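Local coordinates for FMN-dependent NADH:quinone oxidoreductase 1 (Bacillus anthracis, PDB 3U7I), which probably uses FMN and NADH to reduce quinones, protecting against electrophilic quinone stress, and to cleave the azo bond of aromatic azo compounds, at residues C[10-16]-C[48-52]; C[23-27]-C[99-103]; C[142-148]-C[179-185]. One frame throughout, in Å; residues are numbered along the deposited sequence. Where two conformers were deposited one is given.

Contact 1: residues C[10-16]-C[48-52]; sequences INAHPKV and NLYDD
Pro14 lies against the ring of Tyr50, its CA over one face toward the rim and 3.9 Å from the ring centroid, a CH-pi contact. The puckered proline ring runs alongside the flat phenol, CG reaching CZ at 4.0 Å; being rigid, Pro14 offers CA and its ring carbons as an apolar surface for the aromatic face. Beside them, CD1 of Leu49 touches both CG2 of Ile10 and the methyl of Ala12. Val16 lays CG1 against the amide of Asn48, the two side chains crossing at about a right angle.

Farther out the contact turns polar. Leu49 N donates to Asn11 O over 3.0 Å, and water 1 ties that same oxygen and His13 O to Tyr50 N. With CG anti to the backbone N (chi1 178°), the amide of Asn11 reaches both ways: OD1 accepts from His13 N in an Asx turn, while ND2 binds Val16 O in its own plane and Asn48 OD1 at 3.2 Å. The latter bond is bent (138° at the hydrogen), its donor above the Asn48 carbonyl plane; Asn48 OD1 also accepts from Gln46.

Helix 111-120 covers Leu49, strand 97-103 flanks Ile10 and Ala12, and Ile57 of the second subunit packs on Pro14 and Tyr50.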
ATOM      1  N   ILE C  10      16.487  -1.680  -1.729  1.00 16.85           N
ATOM      2  CA  ILE C  10      15.143  -1.670  -2.299  1.00 17.04           C
ATOM      3  C   ILE C  10      14.694  -0.217  -2.440  1.00 17.76           C
ATOM      4  O   ILE C  10      14.261   0.416  -1.470  1.00 16.90           O
ATOM      5  CB  ILE C  10      14.143  -2.452  -1.433  1.00 16.02           C
ATOM      6  CG1 ILE C  10      14.624  -3.890  -1.228  1.00 16.55           C
ATOM      7  CG2 ILE C  10      12.744  -2.408  -2.057  1.00 16.50           C
ATOM      8  CD1 ILE C  10      14.170  -4.500   0.093  1.00 14.92           C
ATOM      9  N   ASN C  11      14.844   0.311  -3.650  1.00 16.33           N
ATOM     10  CA  ASN C  11      14.545   1.707  -3.932  1.00 18.18           C
ATOM     11  C   ASN C  11      13.089   1.898  -4.379  1.00 17.30           C
ATOM     12  O   ASN C  11      12.728   1.558  -5.508  1.00 15.86           O
ATOM     13  CB  ASN C  11      15.515   2.228  -4.993  1.00 20.23           C
ATOM     14  CG  ASN C  11      15.243   3.665  -5.382  1.00 24.46           C
ATOM     15  OD1 ASN C  11      14.361   4.327  -4.823  1.00 21.86           O
ATOM     16  ND2 ASN C  11      16.020   4.166  -6.344  1.00 29.09           N
ATOM     17  N   ALA C  12      12.262   2.441  -3.494  1.00 15.29           N
ATOM     18  CA  ALA C  12      10.830   2.591  -3.787  1.00 14.86           C
ATOM     19  C   ALA C  12      10.443   4.001  -4.282  1.00 19.45           C
ATOM     20  O   ALA C  12       9.270   4.387  -4.236  1.00 19.21           O
ATOM     21  CB  ALA C  12       9.994   2.199  -2.570  1.00 12.80           C
ATOM     22  N   HIS C  13      11.427   4.765  -4.750  1.00 22.58           N
ATOM     23  CA  HIS C  13      11.177   6.127  -5.207  1.00 20.76           C
ATOM     24  C   HIS C  13      10.826   6.164  -6.695  1.00 20.37           C
ATOM     25  O   HIS C  13      11.591   5.694  -7.516  1.00 20.96           O
ATOM     26  CB  HIS C  13      12.394   7.018  -4.946  1.00 21.98           C
ATOM     27  CG  HIS C  13      12.047   8.467  -4.790  1.00 22.25           C
ATOM     28  ND1 HIS C  13      11.406   9.187  -5.776  1.00 25.10           N
ATOM     29  CD2 HIS C  13      12.230   9.323  -3.758  1.00 22.57           C
ATOM     30  CE1 HIS C  13      11.216  10.427  -5.362  1.00 26.01           C
ATOM     31  NE2 HIS C  13      11.705  10.537  -4.141  1.00 25.80           N
ATOM     32  N   PRO C  14       9.657   6.731  -7.042  1.00 18.82           N
ATOM     33  CA  PRO C  14       9.253   6.841  -8.451  1.00 20.56           C
ATOM     34  C   PRO C  14      10.294   7.534  -9.356  1.00 24.81           C
ATOM     35  O   PRO C  14      10.327   7.274 -10.560  1.00 27.02           O
ATOM     36  CB  PRO C  14       7.963   7.676  -8.376  1.00 21.82           C
ATOM     37  CG  PRO C  14       7.397   7.356  -7.016  1.00 20.55           C
ATOM     38  CD  PRO C  14       8.604   7.192  -6.118  1.00 17.60           C
ATOM     39  N   LYS C  15      11.126   8.408  -8.796  1.00 22.89           N
ATOM     40  CA  LYS C  15      12.126   9.106  -9.600  1.00 26.76           C
ATOM     41  C   LYS C  15      13.443   8.333  -9.696  1.00 31.18           C
ATOM     42  O   LYS C  15      14.405   8.804 -10.311  1.00 31.33           O
ATOM     43  CB  LYS C  15      12.386  10.511  -9.057  1.00 26.71           C
ATOM     44  CG  LYS C  15      11.220  11.472  -9.187  1.00 24.53           C
ATOM     45  CD  LYS C  15      11.725  12.883  -9.047  1.00 29.66           C
ATOM     46  CE  LYS C  15      10.599  13.876  -9.062  1.00 37.85           C
ATOM     47  NZ  LYS C  15      11.133  15.246  -9.304  1.00 42.98           N
ATOM     48  N   VAL C  16      13.478   7.159  -9.068  1.00 31.83           N
ATOM     49  CA  VAL C  16      14.602   6.223  -9.168  1.00 33.98           C
ATOM     50  C   VAL C  16      15.945   6.787  -8.666  1.00 40.63           C
ATOM     51  O   VAL C  16      16.372   6.490  -7.552  1.00 38.85           O
ATOM     52  CB  VAL C  16      14.749   5.670 -10.615  1.00 27.20           C
ATOM     53  CG1 VAL C  16      15.735   4.505 -10.653  1.00 25.44           C
ATOM     54  CG2 VAL C  16      13.388   5.241 -11.160  1.00 25.19           C
ATOM     55  N   ASN C  48      15.320  -1.414  -8.396  1.00 12.44           N
ATOM     56  CA  ASN C  48      14.604  -0.156  -8.535  1.00 14.17           C
ATOM     57  C   ASN C  48      13.152  -0.453  -8.857  1.00 14.93           C
ATOM     58  O   ASN C  48      12.837  -0.876  -9.968  1.00 17.66           O
ATOM     59  CB  ASN C  48      15.238   0.698  -9.634  1.00 16.87           C
ATOM     60  CG  ASN C  48      16.602   1.246  -9.241  1.00 17.62           C
ATOM     61  OD1 ASN C  48      16.835   1.612  -8.087  1.00 17.63           O
ATOM     62  ND2 ASN C  48      17.510   1.306 -10.204  1.00 16.89           N
ATOM     63  N   LEU C  49      12.274  -0.243  -7.877  1.00 16.38           N
ATOM     64  CA  LEU C  49      10.877  -0.663  -7.991  1.00 15.88           C
ATOM     65  C   LEU C  49      10.103   0.091  -9.065  1.00 17.88           C
ATOM     66  O   LEU C  49       9.084  -0.398  -9.539  1.00 20.54           O
ATOM     67  CB  LEU C  49      10.148  -0.552  -6.648  1.00 12.54           C
ATOM     68  CG  LEU C  49      10.784  -1.311  -5.478  1.00 13.02           C
ATOM     69  CD1 LEU C  49       9.874  -1.290  -4.244  1.00 13.77           C
ATOM     70  CD2 LEU C  49      11.113  -2.737  -5.879  1.00 14.09           C
ATOM     71  N   TYR C  50      10.583   1.269  -9.459  1.00 18.17           N
ATOM     72  CA  TYR C  50       9.898   2.053 -10.489  1.00 18.61           C
ATOM     73  C   TYR C  50      10.652   2.061 -11.821  1.00 22.62           C
ATOM     74  O   TYR C  50      10.364   2.868 -12.709  1.00 23.41           O
ATOM     75  CB  TYR C  50       9.612   3.478  -9.986  1.00 18.77           C
ATOM     76  CG  TYR C  50       8.455   3.506  -9.018  1.00 16.66           C
ATOM     77  CD1 TYR C  50       8.626   3.173  -7.671  1.00 14.13           C
ATOM     78  CD2 TYR C  50       7.179   3.821  -9.461  1.00 16.57           C
ATOM     79  CE1 TYR C  50       7.545   3.177  -6.796  1.00 15.31           C
ATOM     80  CE2 TYR C  50       6.106   3.822  -8.609  1.00 16.84           C
ATOM     81  CZ  TYR C  50       6.285   3.505  -7.280  1.00 15.63           C
ATOM     82  OH  TYR C  50       5.173   3.518  -6.467  1.00 16.79           O
ATOM     83  N   ASP C  51      11.609   1.142 -11.954  1.00 23.16           N
ATOM     84  CA  ASP C  51      12.350   0.986 -13.204  1.00 26.28           C
ATOM     85  C   ASP C  51      12.505  -0.487 -13.587  1.00 25.07           C
ATOM     86  O   ASP C  51      12.276  -0.863 -14.741  1.00 26.97           O
ATOM     87  CB  ASP C  51      13.726   1.656 -13.107  1.00 30.54           C
ATOM     88  CG  ASP C  51      14.403   1.803 -14.458  1.00 31.84           C
ATOM     89  OD1 ASP C  51      13.802   2.420 -15.371  1.00 29.28           O
ATOM     90  OD2 ASP C  51      15.533   1.292 -14.601  1.00 33.59           O
ATOM     91  N   ASP C  52      12.899  -1.317 -12.626  1.00 22.63           N
ATOM     92  CA  ASP C  52      13.001  -2.754 -12.868  1.00 23.61           C
ATOM     93  C   ASP C  52      11.598  -3.345 -12.978  1.00 26.46           C
ATOM     94  O   ASP C  52      10.615  -2.699 -12.599  1.00 29.16           O
ATOM     95  CB  ASP C  52      13.783  -3.461 -11.752  1.00 21.56           C
ATOM     96  CG  ASP C  52      15.208  -2.960 -11.624  1.00 25.26           C
ATOM     97  OD1 ASP C  52      15.796  -2.535 -12.643  1.00 27.42           O
ATOM     98  OD2 ASP C  52      15.742  -2.983 -10.498  1.00 26.95           O
TER
HETATM   99  O   HOH W   1      12.453   2.985  -7.961  1.00 14.61           O

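Contact 2: residues C[23-27]-C[99-103]; sequences SIKVF and VIVLP
Apolar packing centres on Val101, which meets both Ser23 and Phe27 of the helix. The helix 23-27 runs nearly antiparallel to the strand 99-103, at 155°, with the two axes 8.4 Å apart. Valine suits this place because its two methyls touch both helical residues at once: CG2 meets the near end of the Phe27 ring, 3.8 Å from CG, and CG1 turns to Ser23. Phe27 has CG anti to its backbone N (chi1 160°), which turns the ring toward the strand and across Val101, its CD1 reaching Val99 CG1 at a looser 4.4 Å. Val99 and Val101 alternate with Ile100, whose side chain points to the other face of the sheet.

Contacts between polar and apolar groups centre on Ser23. Its carbonyl O rests 3.6 Å from Val101 CG1 while accepting the helical bond from Phe27 N, and its CB lies 3.8 Å from Leu102 O. The small side chain is consistent with this close approach. Its OG is buried and has no polar partner in the model.

With Ser21 and Val22, Ser23 makes up the predicted FMN site, at the loop-to-helix junction after the first strand. The N-terminal end of this helix meets the C-terminal end of the central strand, which in flavodoxin-like folds with strand order 2-1-3-4-5 is the usual side for the FMN phosphate, and probably is here.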
ATOM      1  N   SER C  23      15.002  11.763   0.113  1.00 24.03           N
ATOM      2  CA  SER C  23      15.303  10.378   0.473  1.00 21.48           C
ATOM      3  C   SER C  23      16.466   9.797  -0.352  1.00 23.72           C
ATOM      4  O   SER C  23      17.257   9.001   0.149  1.00 24.85           O
ATOM      5  CB  SER C  23      14.057   9.493   0.368  1.00 22.21           C
ATOM      6  OG  SER C  23      13.563   9.436  -0.958  1.00 23.52           O
ATOM      7  N   ILE C  24      16.574  10.200  -1.612  1.00 25.29           N
ATOM      8  CA  ILE C  24      17.684   9.752  -2.453  1.00 26.84           C
ATOM      9  C   ILE C  24      19.023  10.381  -2.018  1.00 29.28           C
ATOM     10  O   ILE C  24      20.037   9.691  -1.965  1.00 30.17           O
ATOM     11  CB  ILE C  24      17.397   9.995  -3.957  1.00 31.94           C
ATOM     12  CG1 ILE C  24      16.175   9.174  -4.403  1.00 31.28           C
ATOM     13  CG2 ILE C  24      18.614   9.647  -4.797  1.00 32.58           C
ATOM     14  CD1 ILE C  24      15.605   9.552  -5.770  1.00 30.98           C
ATOM     15  N   LYS C  25      19.018  11.676  -1.688  1.00 26.72           N
ATOM     16  CA  LYS C  25      20.202  12.326  -1.122  1.00 26.24           C
ATOM     17  C   LYS C  25      20.654  11.636   0.153  1.00 26.15           C
ATOM     18  O   LYS C  25      21.835  11.343   0.317  1.00 28.06           O
ATOM     19  CB  LYS C  25      19.952  13.810  -0.819  1.00 30.91           C
ATOM     20  CG  LYS C  25      20.107  14.712  -2.014  1.00 36.40           C
ATOM     21  CD  LYS C  25      19.994  16.182  -1.653  1.00 41.41           C
ATOM     22  CE  LYS C  25      19.743  17.002  -2.915  1.00 48.15           C
ATOM     23  NZ  LYS C  25      20.360  18.362  -2.886  1.00 54.50           N
ATOM     24  N   VAL C  26      19.716  11.389   1.063  1.00 26.56           N
ATOM     25  CA  VAL C  26      20.044  10.747   2.336  1.00 26.92           C
ATOM     26  C   VAL C  26      20.580   9.322   2.131  1.00 27.62           C
ATOM     27  O   VAL C  26      21.536   8.908   2.788  1.00 27.14           O
ATOM     28  CB  VAL C  26      18.829  10.742   3.286  1.00 24.97           C
ATOM     29  CG1 VAL C  26      19.165  10.035   4.595  1.00 25.85           C
ATOM     30  CG2 VAL C  26      18.362  12.170   3.548  1.00 23.58           C
ATOM     31  N   PHE C  27      19.963   8.584   1.210  1.00 28.74           N
ATOM     32  CA  PHE C  27      20.428   7.245   0.850  1.00 25.16           C
ATOM     33  C   PHE C  27      21.849   7.250   0.276  1.00 23.78           C
ATOM     34  O   PHE C  27      22.676   6.401   0.623  1.00 22.00           O
ATOM     35  CB  PHE C  27      19.476   6.583  -0.157  1.00 24.27           C
ATOM     36  CG  PHE C  27      20.109   5.447  -0.910  1.00 26.37           C
ATOM     37  CD1 PHE C  27      20.507   4.299  -0.241  1.00 21.70           C
ATOM     38  CD2 PHE C  27      20.331   5.537  -2.278  1.00 28.92           C
ATOM     39  CE1 PHE C  27      21.109   3.253  -0.915  1.00 21.58           C
ATOM     40  CE2 PHE C  27      20.930   4.488  -2.965  1.00 28.97           C
ATOM     41  CZ  PHE C  27      21.323   3.345  -2.277  1.00 23.90           C
ATOM     42  N   VAL C  99      18.029  -2.312   2.738  1.00 15.99           N
ATOM     43  CA  VAL C  99      17.819  -0.864   2.844  1.00 20.36           C
ATOM     44  C   VAL C  99      16.647  -0.426   1.965  1.00 19.07           C
ATOM     45  O   VAL C  99      16.722  -0.514   0.736  1.00 20.02           O
ATOM     46  CB  VAL C  99      19.094  -0.042   2.489  1.00 16.76           C
ATOM     47  CG1 VAL C  99      18.835   1.466   2.671  1.00 17.08           C
ATOM     48  CG2 VAL C  99      20.277  -0.485   3.351  1.00 19.16           C
ATOM     49  N   ILE C 100      15.568   0.034   2.596  1.00 17.15           N
ATOM     50  CA  ILE C 100      14.404   0.537   1.869  1.00 16.33           C
ATOM     51  C   ILE C 100      14.404   2.066   1.793  1.00 17.32           C
ATOM     52  O   ILE C 100      14.492   2.752   2.813  1.00 17.93           O
ATOM     53  CB  ILE C 100      13.066   0.037   2.491  1.00 14.40           C
ATOM     54  CG1 ILE C 100      12.949  -1.484   2.338  1.00 17.14           C
ATOM     55  CG2 ILE C 100      11.862   0.776   1.861  1.00 16.09           C
ATOM     56  CD1 ILE C 100      11.669  -2.089   2.904  1.00 19.31           C
ATOM     57  N   VAL C 101      14.314   2.585   0.572  1.00 17.60           N
ATOM     58  CA  VAL C 101      14.253   4.028   0.334  1.00 20.26           C
ATOM     59  C   VAL C 101      12.875   4.402  -0.233  1.00 17.92           C
ATOM     60  O   VAL C 101      12.452   3.876  -1.263  1.00 18.70           O
ATOM     61  CB  VAL C 101      15.378   4.494  -0.637  1.00 15.67           C
ATOM     62  CG1 VAL C 101      15.485   6.027  -0.681  1.00 18.37           C
ATOM     63  CG2 VAL C 101      16.726   3.852  -0.243  1.00 16.93           C
ATOM     64  N   LEU C 102      12.172   5.302   0.442  1.00 18.82           N
ATOM     65  CA  LEU C 102      10.854   5.704  -0.035  1.00 18.17           C
ATOM     66  C   LEU C 102      10.503   7.122   0.352  1.00 20.49           C
ATOM     67  O   LEU C 102      10.929   7.612   1.407  1.00 19.31           O
ATOM     68  CB  LEU C 102       9.767   4.773   0.509  1.00 23.41           C
ATOM     69  CG  LEU C 102       9.431   4.910   1.997  1.00 25.17           C
ATOM     70  CD1 LEU C 102       8.056   4.315   2.306  1.00 26.20           C
ATOM     71  CD2 LEU C 102      10.525   4.255   2.838  1.00 25.08           C
ATOM     72  N   PRO C 103       9.739   7.797  -0.523  1.00 22.80           N
ATOM     73  CA  PRO C 103       9.000   9.001  -0.142  1.00 25.24           C
ATOM     74  C   PRO C 103       7.664   8.566   0.451  1.00 26.04           C
ATOM     75  O   PRO C 103       7.040   7.638  -0.067  1.00 26.98           O
ATOM     76  CB  PRO C 103       8.784   9.714  -1.478  1.00 23.38           C
ATOM     77  CG  PRO C 103       8.733   8.627  -2.478  1.00 23.20           C
ATOM     78  CD  PRO C 103       9.650   7.532  -1.972  1.00 22.95           C
TER

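Contact 3: residues C[142-148]-C[179-185]; sequences RRMLVIQ and IEDYQIV
Two parallel strands, 143-148 and 181-185, run 4.6 Å apart at 13° and are laced by five backbone hydrogen bonds, from Met144 N to Asp181 O at one end to Gln148 N to Val185 O at the other. Just before the paired residues, water 2 bridges Arg142 O and Glu180 N.

On one face the selenomethionine Met144, Val146, Tyr182 and Ile184 form a continuous apolar layer. Met144 lies alongside Tyr182, CG 3.8 Å from CD1. Val146 parts its methyls: CG2 sits 3.7 Å from Tyr182 CE1 and CG1 touches Ile184 CD1 at 3.9 Å. The long arm of Ile184 also reaches Gln148 CB. Ile179 closes the layer, with CG2 against Met144 CB. Beta-branched residues suit these extended backbones, while the tyrosine hydroxyl, beside Val146 CG2, bonds His167 of helix 165-177.

On the other face Leu145 lies alongside Gln183, CD1 3.7 Å from CG, and CD1 also meets Val185 CG2. Arg143 runs beside Asp181, with Arg143 CG 3.5 Å from Asp181 OD2. Their charged ends part: the guanidinium goes to Leu213 O and Thr97, and the carboxylate pairs with Arg212, which also binds Gln183.

Helix 165-177 covers the face of Met144 and Ile184, helices 22-37 and 195-214 cover that of Leu145 and Val185, and strand 97-103 pairs with the far side of strand 143-149.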
ATOM      1  N   ARG C 142      18.925 -11.110  10.307  1.00 21.20           N
ATOM      2  CA  ARG C 142      19.011 -10.139   9.230  1.00 21.83           C
ATOM      3  C   ARG C 142      18.676  -8.749   9.756  1.00 20.67           C
ATOM      4  O   ARG C 142      18.095  -8.609  10.831  1.00 19.15           O
ATOM      5  CB  ARG C 142      18.081 -10.529   8.074  1.00 21.67           C
ATOM      6  CG  ARG C 142      18.298 -11.956   7.602  1.00 19.55           C
ATOM      7  CD  ARG C 142      17.351 -12.371   6.490  1.00 16.98           C
ATOM      8  NE  ARG C 142      17.522 -13.794   6.214  1.00 17.88           N
ATOM      9  CZ  ARG C 142      17.654 -14.340   5.006  1.00 16.86           C
ATOM     10  NH1 ARG C 142      17.812 -15.656   4.904  1.00 21.96           N
ATOM     11  NH2 ARG C 142      17.626 -13.592   3.911  1.00 16.65           N
ATOM     12  N   ARG C 143      19.045  -7.724   8.993  1.00 21.11           N
ATOM     13  CA  ARG C 143      18.860  -6.343   9.433  1.00 20.17           C
ATOM     14  C   ARG C 143      18.152  -5.503   8.375  1.00 20.18           C
ATOM     15  O   ARG C 143      18.335  -5.696   7.174  1.00 20.03           O
ATOM     16  CB  ARG C 143      20.198  -5.688   9.791  1.00 19.55           C
ATOM     17  CG  ARG C 143      21.033  -6.437  10.800  1.00 22.02           C
ATOM     18  CD  ARG C 143      22.048  -7.377  10.123  1.00 22.87           C
ATOM     19  NE  ARG C 143      22.912  -6.671   9.174  1.00 22.57           N
ATOM     20  CZ  ARG C 143      24.058  -6.074   9.497  1.00 25.13           C
ATOM     21  NH1 ARG C 143      24.493  -6.088  10.754  1.00 24.00           N
ATOM     22  NH2 ARG C 143      24.771  -5.457   8.562  1.00 25.30           N
HETATM   23  N   MSE C 144      17.358  -4.548   8.835  1.00 18.53           N
HETATM   24  CA  MSE C 144      16.617  -3.680   7.930  0.53 17.30           C
HETATM   25  C   MSE C 144      16.748  -2.220   8.347  1.00 18.92           C
HETATM   26  O   MSE C 144      16.613  -1.877   9.524  1.00 19.06           O
HETATM   27  CB  MSE C 144      15.136  -4.088   7.865  0.53 16.59           C
HETATM   28  CG  MSE C 144      14.201  -3.010   7.300  0.53 17.80           C
HETATM   29 SE   MSE C 144      14.250  -2.728   5.345  0.53 32.28          SE
HETATM   30  CE  MSE C 144      13.583  -4.472   4.757  0.53 30.74           C
ATOM     31  N   LEU C 145      17.024  -1.369   7.364  1.00 18.06           N
ATOM     32  CA  LEU C 145      17.053   0.077   7.552  1.00 19.37           C
ATOM     33  C   LEU C 145      16.086   0.699   6.562  1.00 18.81           C
ATOM     34  O   LEU C 145      16.140   0.412   5.366  1.00 21.29           O
ATOM     35  CB  LEU C 145      18.457   0.636   7.331  1.00 21.25           C
ATOM     36  CG  LEU C 145      18.587   2.160   7.403  1.00 22.73           C
ATOM     37  CD1 LEU C 145      18.443   2.663   8.843  1.00 21.98           C
ATOM     38  CD2 LEU C 145      19.918   2.608   6.798  1.00 24.05           C
ATOM     39  N   VAL C 146      15.188   1.542   7.057  1.00 17.34           N
ATOM     40  CA  VAL C 146      14.258   2.246   6.184  1.00 15.70           C
ATOM     41  C   VAL C 146      14.628   3.728   6.144  1.00 17.28           C
ATOM     42  O   VAL C 146      14.820   4.347   7.192  1.00 18.54           O
ATOM     43  CB  VAL C 146      12.803   2.083   6.670  1.00 17.57           C
ATOM     44  CG1 VAL C 146      11.855   2.918   5.811  1.00 18.12           C
ATOM     45  CG2 VAL C 146      12.399   0.621   6.654  1.00 12.85           C
ATOM     46  N   ILE C 147      14.766   4.282   4.944  1.00 18.10           N
ATOM     47  CA  ILE C 147      15.039   5.706   4.780  0.70 20.03           C
ATOM     48  C   ILE C 147      13.794   6.373   4.202  1.00 19.67           C
ATOM     49  O   ILE C 147      13.475   6.205   3.024  1.00 20.88           O
ATOM     50  CB  ILE C 147      16.261   5.955   3.850  0.70 19.87           C
ATOM     51  CG1 ILE C 147      17.547   5.454   4.524  0.70 19.85           C
ATOM     52  CG2 ILE C 147      16.380   7.436   3.508  0.70 19.93           C
ATOM     53  CD1 ILE C 147      18.762   5.472   3.618  0.70 20.06           C
ATOM     54  N   GLN C 148      13.106   7.156   5.024  1.00 19.01           N
ATOM     55  CA  GLN C 148      11.827   7.759   4.624  1.00 19.10           C
ATOM     56  C   GLN C 148      11.828   9.282   4.674  1.00 20.23           C
ATOM     57  O   GLN C 148      12.099   9.870   5.723  1.00 24.61           O
ATOM     58  CB  GLN C 148      10.691   7.223   5.514  1.00 19.59           C
ATOM     59  CG  GLN C 148       9.311   7.855   5.278  1.00 18.80           C
ATOM     60  CD  GLN C 148       8.241   7.270   6.199  1.00 21.09           C
ATOM     61  OE1 GLN C 148       7.591   6.274   5.860  1.00 25.41           O
ATOM     62  NE2 GLN C 148       8.061   7.879   7.373  1.00 19.53           N
ATOM     63  N   ILE C 179      12.680 -10.679  10.644  1.00 21.90           N
ATOM     64  CA  ILE C 179      13.652  -9.589  10.624  1.00 22.86           C
ATOM     65  C   ILE C 179      13.291  -8.594  11.734  1.00 22.79           C
ATOM     66  O   ILE C 179      12.394  -7.756  11.588  1.00 24.61           O
ATOM     67  CB  ILE C 179      13.747  -8.934   9.208  1.00 24.22           C
ATOM     68  CG1 ILE C 179      14.019 -10.014   8.145  1.00 23.92           C
ATOM     69  CG2 ILE C 179      14.802  -7.834   9.184  1.00 22.80           C
ATOM     70  CD1 ILE C 179      13.770  -9.580   6.724  1.00 24.92           C
ATOM     71  N   GLU C 180      13.982  -8.723  12.859  1.00 24.17           N
ATOM     72  CA  GLU C 180      13.626  -8.000  14.067  1.00 28.53           C
ATOM     73  C   GLU C 180      14.541  -6.816  14.340  1.00 29.32           C
ATOM     74  O   GLU C 180      14.206  -5.939  15.139  1.00 32.03           O
ATOM     75  CB  GLU C 180      13.617  -8.955  15.255  1.00 32.96           C
ATOM     76  CG  GLU C 180      12.627 -10.089  15.081  1.00 37.37           C
ATOM     77  CD  GLU C 180      12.487 -10.938  16.319  1.00 44.11           C
ATOM     78  OE1 GLU C 180      13.474 -11.047  17.083  1.00 44.50           O
ATOM     79  OE2 GLU C 180      11.387 -11.495  16.528  1.00 47.40           O
ATOM     80  N   ASP C 181      15.694  -6.799  13.675  1.00 26.34           N
ATOM     81  CA  ASP C 181      16.617  -5.665  13.747  1.00 26.12           C
ATOM     82  C   ASP C 181      16.188  -4.609  12.726  1.00 26.33           C
ATOM     83  O   ASP C 181      16.539  -4.682  11.548  1.00 25.10           O
ATOM     84  CB  ASP C 181      18.055  -6.125  13.482  1.00 23.40           C
ATOM     85  CG  ASP C 181      19.091  -5.042  13.782  1.00 24.83           C
ATOM     86  OD1 ASP C 181      18.773  -3.838  13.700  1.00 23.13           O
ATOM     87  OD2 ASP C 181      20.241  -5.406  14.092  1.00 27.36           O
ATOM     88  N   TYR C 182      15.406  -3.641  13.192  1.00 24.59           N
ATOM     89  CA  TYR C 182      14.771  -2.654  12.323  1.00 21.65           C
ATOM     90  C   TYR C 182      15.076  -1.235  12.802  1.00 22.32           C
ATOM     91  O   TYR C 182      14.994  -0.934  13.994  1.00 22.81           O
ATOM     92  CB  TYR C 182      13.259  -2.889  12.317  1.00 20.92           C
ATOM     93  CG  TYR C 182      12.436  -1.887  11.536  1.00 20.19           C
ATOM     94  CD1 TYR C 182      11.926  -2.212  10.295  1.00 18.01           C
ATOM     95  CD2 TYR C 182      12.144  -0.633  12.055  1.00 22.06           C
ATOM     96  CE1 TYR C 182      11.160  -1.319   9.577  1.00 19.39           C
ATOM     97  CE2 TYR C 182      11.376   0.272  11.339  1.00 23.89           C
ATOM     98  CZ  TYR C 182      10.886  -0.084  10.090  1.00 20.54           C
ATOM     99  OH  TYR C 182      10.112   0.797   9.354  1.00 17.69           O
ATOM    100  N   GLN C 183      15.452  -0.373  11.864  1.00 19.76           N
ATOM    101  CA  GLN C 183      15.593   1.044  12.142  1.00 16.41           C
ATOM    102  C   GLN C 183      14.967   1.828  11.010  1.00 16.47           C
ATOM    103  O   GLN C 183      15.097   1.467   9.842  1.00 17.27           O
ATOM    104  CB  GLN C 183      17.055   1.455  12.275  1.00 19.60           C
ATOM    105  CG  GLN C 183      17.234   2.974  12.308  1.00 20.72           C
ATOM    106  CD  GLN C 183      18.640   3.404  12.640  1.00 25.29           C
ATOM    107  OE1 GLN C 183      19.589   2.623  12.518  1.00 26.51           O
ATOM    108  NE2 GLN C 183      18.788   4.654  13.078  1.00 23.79           N
ATOM    109  N   ILE C 184      14.267   2.895  11.362  1.00 19.69           N
ATOM    110  CA  ILE C 184      13.829   3.859  10.367  1.00 19.54           C
ATOM    111  C   ILE C 184      14.467   5.234  10.619  1.00 21.98           C
ATOM    112  O   ILE C 184      14.458   5.759  11.743  1.00 22.46           O
ATOM    113  CB  ILE C 184      12.286   3.961  10.275  1.00 18.29           C
ATOM    114  CG1 ILE C 184      11.899   5.021   9.242  1.00 17.31           C
ATOM    115  CG2 ILE C 184      11.674   4.250  11.653  1.00 17.32           C
ATOM    116  CD1 ILE C 184      10.459   4.970   8.804  1.00 18.83           C
ATOM    117  N   VAL C 185      15.052   5.793   9.567  1.00 18.73           N
ATOM    118  CA  VAL C 185      15.515   7.168   9.602  1.00 21.09           C
ATOM    119  C   VAL C 185      14.461   8.044   8.909  1.00 22.92           C
ATOM    120  O   VAL C 185      14.130   7.833   7.740  1.00 21.81           O
ATOM    121  CB  VAL C 185      16.889   7.312   8.937  1.00 22.63           C
ATOM    122  CG1 VAL C 185      17.297   8.785   8.859  1.00 25.42           C
ATOM    123  CG2 VAL C 185      17.944   6.485   9.704  1.00 21.13           C
TER
HETATM  124  O   HOH W   2      16.740  -9.641  12.976  1.00 17.40           O
HETATM  125  O   HOH W   3      18.630  -2.090  11.322  1.00 23.75           O

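How the contacts relate
All three contacts belong to one parallel five-stranded sheet, ordered 43-48, 6-11, 97-103, 143-149, 181-187. Contact 1 joins the first two strands near their C-terminal ends, contact 3 the last two, and contact 2 packs helix 22-37 on the central strand. Contacts 1 and 2 interleave along the chain and touch, with centres 10 Å apart; contact 3 follows later, 12 Å from contact 2 and 18 Å from contact 1. Strand 97-103 links them, probably hydrogen-bonded through Val101 to Ala12 and through Ile100 to Ile147. Helix 22-37 packs on the sheet with His13 and Ile147 both near Ser23, so separate parts of the chain meet at the predicted FMN site.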